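Local coordinates for protein TetR family transcriptional regulator (Rhodococcus erythropolis, PDB 4ZA6) that acts as the TetR-family transcriptional repressor QsdR, which controls quorum-sensing signal degradation, probably by regulating expression of qsdA, at residues V44-R47 against D48-L51; I78-V81 against F82-M86; T93-R96 against A97-R101; E117-S120 against A121-T124; A149-R152 against I153-H157. All coordinates share one frame; numbering follows the deposited sequence.

Contact 1. Residues V44-R47 against D48-L51; sequences VGNR and DELL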
loop_
_atom_site.group_PDB
_atom_site.type_symbol
_atom_site.label_atom_id
_atom_site.label_comp_id
_atom_site.label_asym_id
_atom_site.label_seq_id
_atom_site.Cartn_x
_atom_site.Cartn_y
_atom_site.Cartn_z
ATOM N N VAL A 44 -1.347 19.375 -6.964
ATOM C CA VAL A 44 -1.423 18.127 -6.200
ATOM C C VAL A 44 -2.467 18.059 -5.067
ATOM O O VAL A 44 -2.645 17.001 -4.461
ATOM C CB VAL A 44 -0.018 17.725 -5.689
ATOM C CG1 VAL A 44 0.940 17.422 -6.846
ATOM C CG2 VAL A 44 0.556 18.786 -4.747
ATOM N N GLY A 45 -3.122 19.170 -4.778
ATOM C CA GLY A 45 -4.078 19.214 -3.681
ATOM C C GLY A 45 -3.354 19.487 -2.382
ATOM O O GLY A 45 -2.200 19.939 -2.389
ATOM N N ASN A 46 -4.020 19.226 -1.258
ATOM C CA ASN A 46 -3.402 19.458 0.041
ATOM C C ASN A 46 -2.303 18.411 0.356
ATOM O O ASN A 46 -2.074 17.480 -0.431
ATOM C CB ASN A 46 -4.468 19.560 1.157
ATOM C CG ASN A 46 -5.326 18.331 1.361
ATOM O OD1 ASN A 46 -4.862 17.184 1.360
ATOM N ND2 ASN A 46 -6.604 18.549 1.610
ATOM N N ARG A 47 -1.620 18.599 1.494
ATOM C CA ARG A 47 -0.549 17.776 2.034
ATOM C C ARG A 47 -0.961 16.302 2.189
ATOM O O ARG A 47 -0.155 15.414 1.898
ATOM C CB ARG A 47 -0.144 18.376 3.390
ATOM C CG ARG A 47 1.154 17.877 3.972
ATOM C CD ARG A 47 1.241 18.327 5.422
ATOM N NE ARG A 47 2.499 17.936 6.063
ATOM C CZ ARG A 47 2.721 16.748 6.620
ATOM N NH1 ARG A 47 1.783 15.806 6.589
ATOM N NH2 ARG A 47 3.895 16.481 7.185
ATOM N N ASP A 48 -2.207 16.038 2.647
ATOM C CA ASP A 48 -2.679 14.668 2.837
ATOM C C ASP A 48 -2.904 13.950 1.498
ATOM O O ASP A 48 -2.492 12.799 1.366
ATOM C CB ASP A 48 -3.903 14.613 3.764
ATOM C CG ASP A 48 -3.650 15.073 5.205
ATOM O OD1 ASP A 48 -2.452 15.236 5.592
ATOM O OD2 ASP A 48 -4.634 15.246 5.952
ATOM N N GLU A 49 -3.487 14.649 0.502
ATOM C CA GLU A 49 -3.741 14.106 -0.844
ATOM C C GLU A 49 -2.421 13.757 -1.521
ATOM O O GLU A 49 -2.311 12.691 -2.135
ATOM C CB GLU A 49 -4.509 15.110 -1.719
ATOM C CG GLU A 49 -5.946 15.332 -1.287
ATOM C CD GLU A 49 -6.662 16.326 -2.181
ATOM O OE1 GLU A 49 -6.493 17.550 -1.968
ATOM O OE2 GLU A 49 -7.362 15.881 -3.120
ATOM N N LEU A 50 -1.410 14.654 -1.389
ATOM C CA LEU A 50 -0.079 14.440 -1.955
ATOM C C LEU A 50 0.650 13.293 -1.245
ATOM O O LEU A 50 1.242 12.464 -1.914
ATOM C CB LEU A 50 0.745 15.734 -1.920
ATOM C CG LEU A 50 2.163 15.631 -2.481
ATOM C CD1 LEU A 50 2.190 15.097 -3.935
ATOM C CD2 LEU A 50 2.860 16.917 -2.359
ATOM N N LEU A 51 0.583 13.219 0.092
ATOM C CA LEU A 51 1.236 12.123 0.825
ATOM C C LEU A 51 0.618 10.774 0.449
ATOM O O LEU A 51 1.357 9.815 0.223
ATOM C CB LEU A 51 1.250 12.358 2.354
ATOM C CG LEU A 51 1.959 11.289 3.209
ATOM C CD1 LEU A 51 3.448 11.138 2.823
ATOM C CD2 LEU A 51 1.803 11.579 4.668
#

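Contact 2. Residues I78-V81 against F82-M86; sequences ILDV and FGRVM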
loop_
_atom_site.group_PDB
_atom_site.type_symbol
_atom_site.label_atom_id
_atom_site.label_comp_id
_atom_site.label_asym_id
_atom_site.label_seq_id
_atom_site.Cartn_x
_atom_site.Cartn_y
_atom_site.Cartn_z
ATOM N N ILE A 78 -0.337 -16.208 -4.172
ATOM C CA ILE A 78 -1.010 -15.029 -3.630
ATOM C C ILE A 78 -0.591 -14.846 -2.182
ATOM O O ILE A 78 -0.256 -13.737 -1.780
ATOM C CB ILE A 78 -2.551 -15.124 -3.796
ATOM C CG1 ILE A 78 -2.948 -15.144 -5.299
ATOM C CG2 ILE A 78 -3.250 -13.976 -3.053
ATOM C CD1 ILE A 78 -4.260 -15.900 -5.609
ATOM N N LEU A 79 -0.537 -15.959 -1.415
ATOM C CA LEU A 79 -0.090 -15.918 -0.034
ATOM C C LEU A 79 1.353 -15.441 0.065
ATOM O O LEU A 79 1.660 -14.607 0.916
ATOM C CB LEU A 79 -0.295 -17.260 0.683
ATOM C CG LEU A 79 -1.725 -17.550 1.154
ATOM C CD1 LEU A 79 -1.847 -19.015 1.640
ATOM C CD2 LEU A 79 -2.123 -16.664 2.319
ATOM N N ASP A 80 2.209 -15.910 -0.826
ATOM C CA ASP A 80 3.606 -15.489 -0.842
ATOM C C ASP A 80 3.764 -13.992 -1.149
ATOM O O ASP A 80 4.560 -13.319 -0.494
ATOM C CB ASP A 80 4.412 -16.330 -1.832
ATOM C CG ASP A 80 5.910 -16.188 -1.672
ATOM O OD1 ASP A 80 6.363 -15.812 -0.564
ATOM O OD2 ASP A 80 6.626 -16.534 -2.604
ATOM N N VAL A 81 3.038 -13.478 -2.153
ATOM C CA VAL A 81 3.101 -12.044 -2.529
ATOM C C VAL A 81 2.716 -11.192 -1.306
ATOM O O VAL A 81 3.461 -10.280 -0.954
ATOM C CB VAL A 81 2.184 -11.719 -3.740
ATOM C CG1 VAL A 81 1.982 -10.214 -3.910
ATOM C CG2 VAL A 81 2.727 -12.344 -5.028
ATOM N N PHE A 82 1.584 -11.522 -0.643
ATOM C CA PHE A 82 1.087 -10.766 0.526
ATOM C C PHE A 82 2.005 -10.796 1.707
ATOM O O PHE A 82 2.163 -9.769 2.361
ATOM C CB PHE A 82 -0.339 -11.189 0.925
ATOM C CG PHE A 82 -1.362 -10.376 0.178
ATOM C CD1 PHE A 82 -1.846 -9.182 0.707
ATOM C CD2 PHE A 82 -1.799 -10.769 -1.081
ATOM C CE1 PHE A 82 -2.754 -8.403 -0.004
ATOM C CE2 PHE A 82 -2.689 -9.972 -1.804
ATOM C CZ PHE A 82 -3.163 -8.799 -1.255
ATOM N N GLY A 83 2.588 -11.962 1.986
ATOM C CA GLY A 83 3.552 -12.117 3.066
ATOM C C GLY A 83 4.759 -11.228 2.826
ATOM O O GLY A 83 5.185 -10.501 3.727
ATOM N N ARG A 84 5.287 -11.242 1.576
ATOM C CA ARG A 84 6.427 -10.432 1.135
ATOM C C ARG A 84 6.138 -8.940 1.261
ATOM O O ARG A 84 6.975 -8.201 1.808
ATOM C CB ARG A 84 6.806 -10.764 -0.311
ATOM C CG ARG A 84 7.621 -12.033 -0.451
ATOM C CD ARG A 84 7.856 -12.385 -1.906
ATOM N NE ARG A 84 8.552 -13.665 -2.016
ATOM C CZ ARG A 84 9.871 -13.795 -2.022
ATOM N NH1 ARG A 84 10.650 -12.724 -1.929
ATOM N NH2 ARG A 84 10.422 -14.996 -2.114
ATOM N N VAL A 85 4.975 -8.487 0.728
ATOM C CA VAL A 85 4.558 -7.086 0.777
ATOM C C VAL A 85 4.454 -6.649 2.263
ATOM O O VAL A 85 5.051 -5.652 2.644
ATOM C CB VAL A 85 3.224 -6.843 0.004
ATOM C CG1 VAL A 85 2.656 -5.450 0.302
ATOM C CG2 VAL A 85 3.418 -7.009 -1.493
ATOM N N MET A 86 3.743 -7.419 3.098
ATOM C CA MET A 86 3.560 -7.055 4.510
ATOM C C MET A 86 4.853 -6.957 5.312
ATOM O O MET A 86 5.014 -6.022 6.098
ATOM C CB MET A 86 2.541 -7.957 5.192
ATOM C CG MET A 86 1.153 -7.732 4.673
ATOM S SD MET A 86 -0.083 -8.569 5.676
ATOM C CE MET A 86 -0.001 -10.246 4.996
HETATM O O HOH W 1 9.308 -17.781 -1.595
#

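Contact 3. Residues T93-R96 against A97-R101; sequences TELR and ALTKR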
loop_
_atom_site.group_PDB
_atom_site.type_symbol
_atom_site.label_atom_id
_atom_site.label_comp_id
_atom_site.label_asym_id
_atom_site.label_seq_id
_atom_site.Cartn_x
_atom_site.Cartn_y
_atom_site.Cartn_z
ATOM N N THR A 93 12.009 1.733 7.116
ATOM C CA THR A 93 12.508 2.790 8.014
ATOM C C THR A 93 11.807 4.137 7.728
ATOM O O THR A 93 11.423 4.839 8.670
ATOM C CB THR A 93 14.027 2.876 7.954
ATOM O OG1 THR A 93 14.429 2.693 6.602
ATOM C CG2 THR A 93 14.684 1.843 8.822
ATOM N N GLU A 94 11.590 4.462 6.430
ATOM C CA GLU A 94 10.873 5.666 5.994
ATOM C C GLU A 94 9.417 5.690 6.492
ATOM O O GLU A 94 8.952 6.715 7.000
ATOM C CB GLU A 94 10.989 5.911 4.474
ATOM C CG GLU A 94 10.510 4.787 3.567
ATOM C CD GLU A 94 11.525 3.719 3.186
ATOM O OE1 GLU A 94 12.684 3.787 3.659
ATOM O OE2 GLU A 94 11.151 2.803 2.413
ATOM N N LEU A 95 8.712 4.546 6.400
ATOM C CA LEU A 95 7.348 4.461 6.926
ATOM C C LEU A 95 7.369 4.645 8.437
ATOM O O LEU A 95 6.594 5.444 8.959
ATOM C CB LEU A 95 6.650 3.137 6.567
ATOM C CG LEU A 95 5.209 3.043 7.087
ATOM C CD1 LEU A 95 4.326 4.123 6.457
ATOM C CD2 LEU A 95 4.637 1.675 6.876
ATOM N N ARG A 96 8.285 3.938 9.119
ATOM C CA ARG A 96 8.469 3.985 10.573
ATOM C C ARG A 96 8.629 5.411 11.092
ATOM O O ARG A 96 7.999 5.760 12.086
ATOM C CB ARG A 96 9.658 3.097 10.999
ATOM C CG ARG A 96 9.529 2.517 12.403
ATOM C CD ARG A 96 10.354 1.256 12.576
ATOM N NE ARG A 96 9.672 0.066 12.057
ATOM C CZ ARG A 96 8.876 -0.725 12.774
ATOM N NH1 ARG A 96 8.644 -0.461 14.054
ATOM N NH2 ARG A 96 8.303 -1.786 12.214
ATOM N N ALA A 97 9.449 6.236 10.405
ATOM C CA ALA A 97 9.680 7.640 10.750
ATOM C C ALA A 97 8.398 8.447 10.575
ATOM O O ALA A 97 8.093 9.288 11.414
ATOM C CB ALA A 97 10.793 8.226 9.873
ATOM N N LEU A 98 7.644 8.175 9.488
ATOM C CA LEU A 98 6.387 8.848 9.170
ATOM C C LEU A 98 5.315 8.492 10.192
ATOM O O LEU A 98 4.694 9.398 10.732
ATOM C CB LEU A 98 5.933 8.493 7.737
ATOM C CG LEU A 98 4.623 9.133 7.260
ATOM C CD1 LEU A 98 4.858 10.531 6.685
ATOM C CD2 LEU A 98 3.910 8.240 6.254
ATOM N N THR A 99 5.149 7.194 10.502
ATOM C CA THR A 99 4.145 6.709 11.460
ATOM C C THR A 99 4.368 7.186 12.877
ATOM O O THR A 99 3.402 7.363 13.613
ATOM C CB THR A 99 3.869 5.204 11.333
ATOM O OG1 THR A 99 5.043 4.453 11.657
ATOM C CG2 THR A 99 3.355 4.825 9.960
ATOM N N LYS A 100 5.635 7.410 13.256
ATOM C CA LYS A 100 6.008 7.906 14.586
ATOM C C LYS A 100 5.624 9.363 14.737
ATOM O O LYS A 100 5.123 9.756 15.784
ATOM C CB LYS A 100 7.504 7.706 14.852
ATOM C CG LYS A 100 7.833 6.332 15.402
ATOM C CD LYS A 100 9.345 6.097 15.455
ATOM C CE LYS A 100 9.696 4.694 15.904
ATOM N NZ LYS A 100 11.167 4.495 16.002
ATOM N N ARG A 101 5.813 10.150 13.674
ATOM C CA ARG A 101 5.515 11.576 13.687
ATOM C C ARG A 101 4.040 11.918 13.450
ATOM O O ARG A 101 3.536 12.826 14.094
ATOM C CB ARG A 101 6.424 12.284 12.665
ATOM C CG ARG A 101 6.413 13.810 12.702
ATOM C CD ARG A 101 7.237 14.412 11.571
ATOM N NE ARG A 101 6.885 13.835 10.271
ATOM C CZ ARG A 101 7.668 13.016 9.576
ATOM N NH1 ARG A 101 8.873 12.698 10.022
ATOM N NH2 ARG A 101 7.258 12.527 8.423
#

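Contact 4. Residues E117-S120 against A121-T124; sequences ESIS and ASIT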
loop_
_atom_site.group_PDB
_atom_site.type_symbol
_atom_site.label_atom_id
_atom_site.label_comp_id
_atom_site.label_asym_id
_atom_site.label_seq_id
_atom_site.Cartn_x
_atom_site.Cartn_y
_atom_site.Cartn_z
ATOM N N GLU A 117 -5.438 2.174 -0.338
ATOM C CA GLU A 117 -6.355 1.043 -0.512
ATOM C C GLU A 117 -6.741 0.808 -1.972
ATOM O O GLU A 117 -6.868 -0.343 -2.351
ATOM C CB GLU A 117 -7.610 1.139 0.375
ATOM C CG GLU A 117 -7.375 0.850 1.854
ATOM C CD GLU A 117 -8.616 0.694 2.721
ATOM O OE1 GLU A 117 -9.707 1.171 2.332
ATOM O OE2 GLU A 117 -8.511 0.039 3.778
ATOM N N SER A 118 -6.920 1.872 -2.796
ATOM C CA SER A 118 -7.302 1.712 -4.217
ATOM C C SER A 118 -6.242 1.028 -5.044
ATOM O O SER A 118 -6.578 0.141 -5.814
ATOM C CB SER A 118 -7.649 3.052 -4.868
ATOM O OG SER A 118 -8.767 3.631 -4.218
ATOM N N ILE A 119 -4.971 1.446 -4.922
ATOM C CA ILE A 119 -3.895 0.805 -5.681
ATOM C C ILE A 119 -3.657 -0.624 -5.168
ATOM O O ILE A 119 -3.490 -1.535 -5.978
ATOM C CB ILE A 119 -2.605 1.677 -5.765
ATOM C CG1 ILE A 119 -1.598 1.139 -6.834
ATOM C CG2 ILE A 119 -1.924 1.837 -4.392
ATOM C CD1 ILE A 119 -2.047 1.196 -8.281
ATOM N N SER A 120 -3.708 -0.833 -3.836
ATOM C CA SER A 120 -3.539 -2.166 -3.246
ATOM C C SER A 120 -4.632 -3.105 -3.815
ATOM O O SER A 120 -4.294 -4.173 -4.323
ATOM C CB SER A 120 -3.618 -2.096 -1.723
ATOM O OG SER A 120 -2.593 -1.268 -1.197
ATOM N N ALA A 121 -5.914 -2.650 -3.816
ATOM C CA ALA A 121 -7.080 -3.409 -4.335
ATOM C C ALA A 121 -7.003 -3.681 -5.863
ATOM O O ALA A 121 -7.305 -4.791 -6.295
ATOM C CB ALA A 121 -8.372 -2.674 -3.998
ATOM N N SER A 122 -6.576 -2.696 -6.663
ATOM C CA SER A 122 -6.458 -2.873 -8.123
ATOM C C SER A 122 -5.281 -3.776 -8.507
ATOM O O SER A 122 -5.410 -4.560 -9.442
ATOM C CB SER A 122 -6.400 -1.523 -8.842
ATOM O OG SER A 122 -5.184 -0.864 -8.549
ATOM N N ILE A 123 -4.149 -3.702 -7.785
ATOM C CA ILE A 123 -3.027 -4.626 -8.043
ATOM C C ILE A 123 -3.426 -6.016 -7.561
ATOM O O ILE A 123 -3.171 -6.992 -8.276
ATOM C CB ILE A 123 -1.687 -4.161 -7.413
ATOM C CG1 ILE A 123 -1.222 -2.807 -8.025
ATOM C CG2 ILE A 123 -0.604 -5.253 -7.596
ATOM C CD1 ILE A 123 -0.055 -2.145 -7.302
ATOM N N THR A 124 -4.111 -6.124 -6.382
ATOM C CA THR A 124 -4.582 -7.445 -5.918
ATOM C C THR A 124 -5.546 -8.083 -6.950
ATOM O O THR A 124 -5.398 -9.252 -7.268
ATOM C CB THR A 124 -5.181 -7.406 -4.504
ATOM O OG1 THR A 124 -4.232 -6.817 -3.613
ATOM C CG2 THR A 124 -5.574 -8.817 -3.996
#

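Contact 5. Residues A149-R152 against I153-H157; sequences ALVR and ICDVH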
loop_
_atom_site.group_PDB
_atom_site.type_symbol
_atom_site.label_atom_id
_atom_site.label_comp_id
_atom_site.label_asym_id
_atom_site.label_seq_id
_atom_site.Cartn_x
_atom_site.Cartn_y
_atom_site.Cartn_z
ATOM N N ALA A 149 -11.639 -6.747 -0.758
ATOM C CA ALA A 149 -11.883 -7.488 0.486
ATOM C C ALA A 149 -10.573 -7.910 1.168
ATOM O O ALA A 149 -10.447 -7.748 2.376
ATOM C CB ALA A 149 -12.748 -8.704 0.216
ATOM N N LEU A 150 -9.604 -8.420 0.386
ATOM C CA LEU A 150 -8.292 -8.842 0.892
ATOM C C LEU A 150 -7.570 -7.653 1.538
ATOM O O LEU A 150 -7.088 -7.783 2.652
ATOM C CB LEU A 150 -7.405 -9.454 -0.230
ATOM C CG LEU A 150 -7.687 -10.909 -0.702
ATOM C CD1 LEU A 150 -6.588 -11.405 -1.621
ATOM C CD2 LEU A 150 -7.758 -11.890 0.472
ATOM N N VAL A 151 -7.557 -6.487 0.865
ATOM C CA VAL A 151 -6.907 -5.269 1.360
ATOM C C VAL A 151 -7.566 -4.812 2.665
ATOM O O VAL A 151 -6.858 -4.544 3.649
ATOM C CB VAL A 151 -6.942 -4.155 0.268
ATOM C CG1 VAL A 151 -6.537 -2.778 0.825
ATOM C CG2 VAL A 151 -6.058 -4.543 -0.906
ATOM N N ARG A 152 -8.904 -4.705 2.667
ATOM C CA ARG A 152 -9.667 -4.254 3.848
ATOM C C ARG A 152 -9.465 -5.135 5.081
ATOM O O ARG A 152 -9.452 -4.607 6.187
ATOM C CB ARG A 152 -11.169 -4.170 3.540
ATOM C CG ARG A 152 -11.571 -3.087 2.524
ATOM C CD ARG A 152 -11.510 -1.685 3.076
ATOM N NE ARG A 152 -12.521 -1.481 4.118
ATOM C CZ ARG A 152 -12.583 -0.395 4.879
ATOM N NH1 ARG A 152 -11.681 0.566 4.745
ATOM N NH2 ARG A 152 -13.533 -0.272 5.796
ATOM N N ILE A 153 -9.375 -6.482 4.897
ATOM C CA ILE A 153 -9.221 -7.439 6.008
ATOM C C ILE A 153 -7.826 -7.487 6.536
ATOM O O ILE A 153 -7.659 -7.798 7.708
ATOM C CB ILE A 153 -9.732 -8.894 5.757
ATOM C CG1 ILE A 153 -9.058 -9.604 4.570
ATOM C CG2 ILE A 153 -11.219 -8.996 5.810
ATOM C CD1 ILE A 153 -9.563 -10.898 4.219
ATOM N N CYS A 154 -6.826 -7.234 5.668
ATOM C CA CYS A 154 -5.402 -7.297 5.984
ATOM C C CYS A 154 -4.815 -6.065 6.571
ATOM O O CYS A 154 -3.962 -6.185 7.448
ATOM C CB CYS A 154 -4.601 -7.739 4.765
ATOM S SG CYS A 154 -4.955 -9.431 4.244
ATOM N N ASP A 155 -5.152 -4.883 6.018
ATOM C CA ASP A 155 -4.484 -3.672 6.447
ATOM C C ASP A 155 -4.549 -3.305 7.937
ATOM O O ASP A 155 -3.511 -2.902 8.498
ATOM C CB ASP A 155 -4.682 -2.512 5.491
ATOM C CG ASP A 155 -6.095 -2.010 5.298
ATOM O OD1 ASP A 155 -6.999 -2.397 6.113
ATOM O OD2 ASP A 155 -6.305 -1.212 4.356
ATOM N N VAL A 156 -5.693 -3.581 8.611
ATOM C CA VAL A 156 -5.810 -3.309 10.057
ATOM C C VAL A 156 -4.865 -4.190 10.882
ATOM O O VAL A 156 -4.502 -3.820 11.999
ATOM C CB VAL A 156 -7.272 -3.303 10.608
ATOM C CG1 VAL A 156 -8.040 -2.082 10.088
ATOM C CG2 VAL A 156 -8.004 -4.596 10.255
ATOM N N HIS A 157 -4.484 -5.369 10.329
ATOM C CA HIS A 157 -3.571 -6.301 10.993
ATOM C C HIS A 157 -2.153 -5.875 10.736
ATOM O O HIS A 157 -1.348 -5.854 11.677
ATOM C CB HIS A 157 -3.823 -7.754 10.561
ATOM C CG HIS A 157 -5.103 -8.294 11.101
ATOM N ND1 HIS A 157 -5.248 -8.590 12.435
ATOM C CD2 HIS A 157 -6.280 -8.513 10.477
ATOM C CE1 HIS A 157 -6.492 -9.006 12.579
ATOM N NE2 HIS A 157 -7.143 -8.998 11.428
#

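Contact 1. Residues V44-R47 against D48-L51
Val44 lays its CG2 methyl against CD2 of Leu50, 3.8 Å away, where the chain turns out of one helix and into the next. By family resemblance this is the turn after the helix-turn-helix, with helix 37-44 the recognition helix and helix 47-69 the long helix that links the DNA-binding domain to the C-terminal body. Gly45 breaks the first helix with a positive phi. A CB at this position would jam against the carbonyl O of Val44 and also strike Glu49 OE1, so the backbone calls for glycine.

Asn46 and Glu49 then form a capping box that opens the new helix. Asn46 has its CG tucked between the backbone N and the carbonyl carbon (chi1 61°), which carries OD1 to the amide of the first turn: Glu49 N donates to Asn46 OD1 over 3.0 Å, almost straight down the amide C=O. The Glu49 side chain runs back in exchange, and its OE1 takes the N-H of Asn46 at 3.1 Å, on the anti side and 30° out of the carboxylate plane. The amide and carboxylate planes stand 63° apart.

Arg47 stretches away in an extended chain to a salt bridge with Glu102. Asp48 OD1 lies near the plane of the Arg47 guanidinium, at the edge, but 4.4 Å from Arg47 NH1, probably at most a longer-range attraction. Leu50 and Leu51 turn inward to pack on Leu24. Leu51 N donates to Arg47 O at 2.9 Å. The CB of Leu51 lies 3.4 Å from Arg47 O.

Contact 2. Residues I78-V81 against F82-M86
Asp80 and Arg84, one turn apart, carry the charged part of this contact. Arg84 runs its extended chain back along the helix, and NE meets Asp80 OD1 at 3.4 Å in a salt bridge whose hydrogen bond is weak and bent. Carboxylate and guanidinium planes stand 66° apart, so the two groups do not face each other as a flat, two-pronged pair. A water adds a second link, donating to Asp80 OD2 at 3.1 Å and accepting from Arg84 NH2 at 3.0 Å. Asp80 OD2 has a firmer partner in the backbone N of Ser71, before the helix starts. The Asp80 carboxylate reaches these partners with CG anti to the backbone N (chi1 -166°).

The pair sits on helix 74-90, a helix of the TetR-like C-terminal domain. Arg84 and Val85 rest on helix 47-69, and Ile78 and Phe82 on helix 115-133.

The apolar contacts follow the same i to i+4 spacing. Ile78 and Phe82 lie side by side and point the same way, with Ile78 CG2 4.0 Å from Phe82 CD2. The ring also brings its edge to the backbone, CD2 of Phe82 lying 3.4 Å from Ile78 O in the ring plane. A turn on, Val81 CG1 stands 4.3 Å from Val85 CG2, and that second methyl, CG2 of Val85, comes to 3.3 Å from Val81 O.

Contact 3. Residues T93-R96 against A97-R101
Ala97 rests its CB 3.6 Å from Thr93 O, the carbonyl to which its own amide donates, in the middle of helix 93-101, a short helix of the TetR-like C-terminal domain. Leu98 comes next. Its CD2 touches Leu95 CD1 at 4.1 Å, and both leucines lie against Tyr18 and Phe106, joining this helix to helix 4-19 of the N-terminal part and to helix 103-111.

Thr99 makes contacts with both of its branches. With OG1 between the backbone N and the carbonyl carbon (chi1 64°), the hydroxyl sits 3.3 Å from both Leu95 O and Arg96 O; either bond would be weak, and the proton can serve only one. The other branch, CG2, packs on Leu95 CD1 at 3.7 Å. Replacing Thr99 with alanine would probably leave Leu95 CD1 without this methyl neighbour and remove the weak hydroxyl bond to one or other carbonyl.

Lys100 then stretches over the Arg96 chain. That chain bends at chi3, takes its guanidinium NH2 to Glu90 O, and comes within about 3 Å of a bound methylpentanediol. Between the two side chains the contact is aliphatic: Lys100 CE lies 4.1 Å from Arg96 CG.

Contact 4. Residues E117-S120 against A121-T124
Thr124 brings its hydroxyl onto the carbonyl of Ser120, one turn back, OG1 donating to Ser120 O at 2.7 Å. That oxygen is gripped twice, since Thr124 N donates to Ser120 O at 2.8 Å. The hydroxyl arrives from above the carbonyl plane, 41° out of it. OG1 beside the backbone N (chi1 -54°) turns it back toward the preceding turn.

Ser122 does something similar: its OG is 3.2 Å from both Ile119 O and Ser118 O, and one proton cannot serve both. Ile119 and Ile123, one turn apart, cross at a slant, CG1 of Ile119 meeting CD1 of Ile123 at 3.7 Å.

Further out, the Ser120 hydroxyl bonds Ile116 O, again on its own helix, 115-133. Tyr63 of helix 47-69 covers Ser120, Ile123 and Thr124, and Val151 of helix 143-158 lies against Glu117 and Ser120. The Ser120 side of this helix is thus covered by helices 47-69 and 143-158, while Ser118 and Ser122 are exposed.

Because the buried hydroxyls of Ser120 and Thr124 spend their protons on carbonyls of their own helix, they are likely to ask little of the neighbouring helices, and small polar residues can sit at a close helix-helix interface.

Contact 5. Residues A149-R152 against I153-H157
Ile153 packs back onto the preceding turn. Its CG1 is wedged between the backbone N and the carbonyl carbon (chi1 59°), uncommon for isoleucine in a helix, and it comes to 3.2 Å from Ala149 O and 3.3 Å from Leu150 O. The rest of the branch then runs along the helix until CD1 of Ile153 is 4.3 Å from Leu150 CD2. Both side chains also touch Leu180.

Asp155 adopts the same kind of first torsion (chi1 63°), folding its carboxylate back over the helix: CG sits 3.1 Å from Val151 O. OD1 of Asp155 lies 3.3 Å from both Val151 O and Arg152 O, fellow acceptors, so these are close approaches and not hydrogen bonds.

The helix, 143-158, belongs to the TetR-like C-terminal domain. With helix 170-181 it closes the chain, and in many relatives the last two helices build the dimer interface.

Asp155 has Glu117 of helix 115-133 close by, its OD2 near OE2 of that residue, consistent with a proton held between the two acids. Arg152, bent twice along its chain, forms a salt bridge from NH1 to the other oxygen of Glu117. With an alanine in place of Asp155, Glu117 would probably lose its acidic neighbour and a gap would open beside Val151, whose CG1 now lies 3.9 Å from Asp155 OD2. Asp155 N donates to Val151 O at 2.9 Å.

Overall arrangement
Contact 1 sits at what is probably the DNA-binding end and contact 2 across the chain's centre from it, about 28 Å between centres. Contact 3 bridges toward the first: Leu51 CD2 packs on Leu98 CD1 at 3.8 Å. Contacts 2, 4 and 5 come together in the C-terminal body, where the Phe82 ring touches both others, CZ at 3.3 Å from Thr124 OG1 and CE2 at 4.2 Å from Leu150 CD1. Contacts 4 and 5 are closest, centres about 11 Å apart, with Val151 CG2 packed 3.5 Å from Ala121 N. The bound diol lies beside contact 3, and probably comes from the crystallisation liquor.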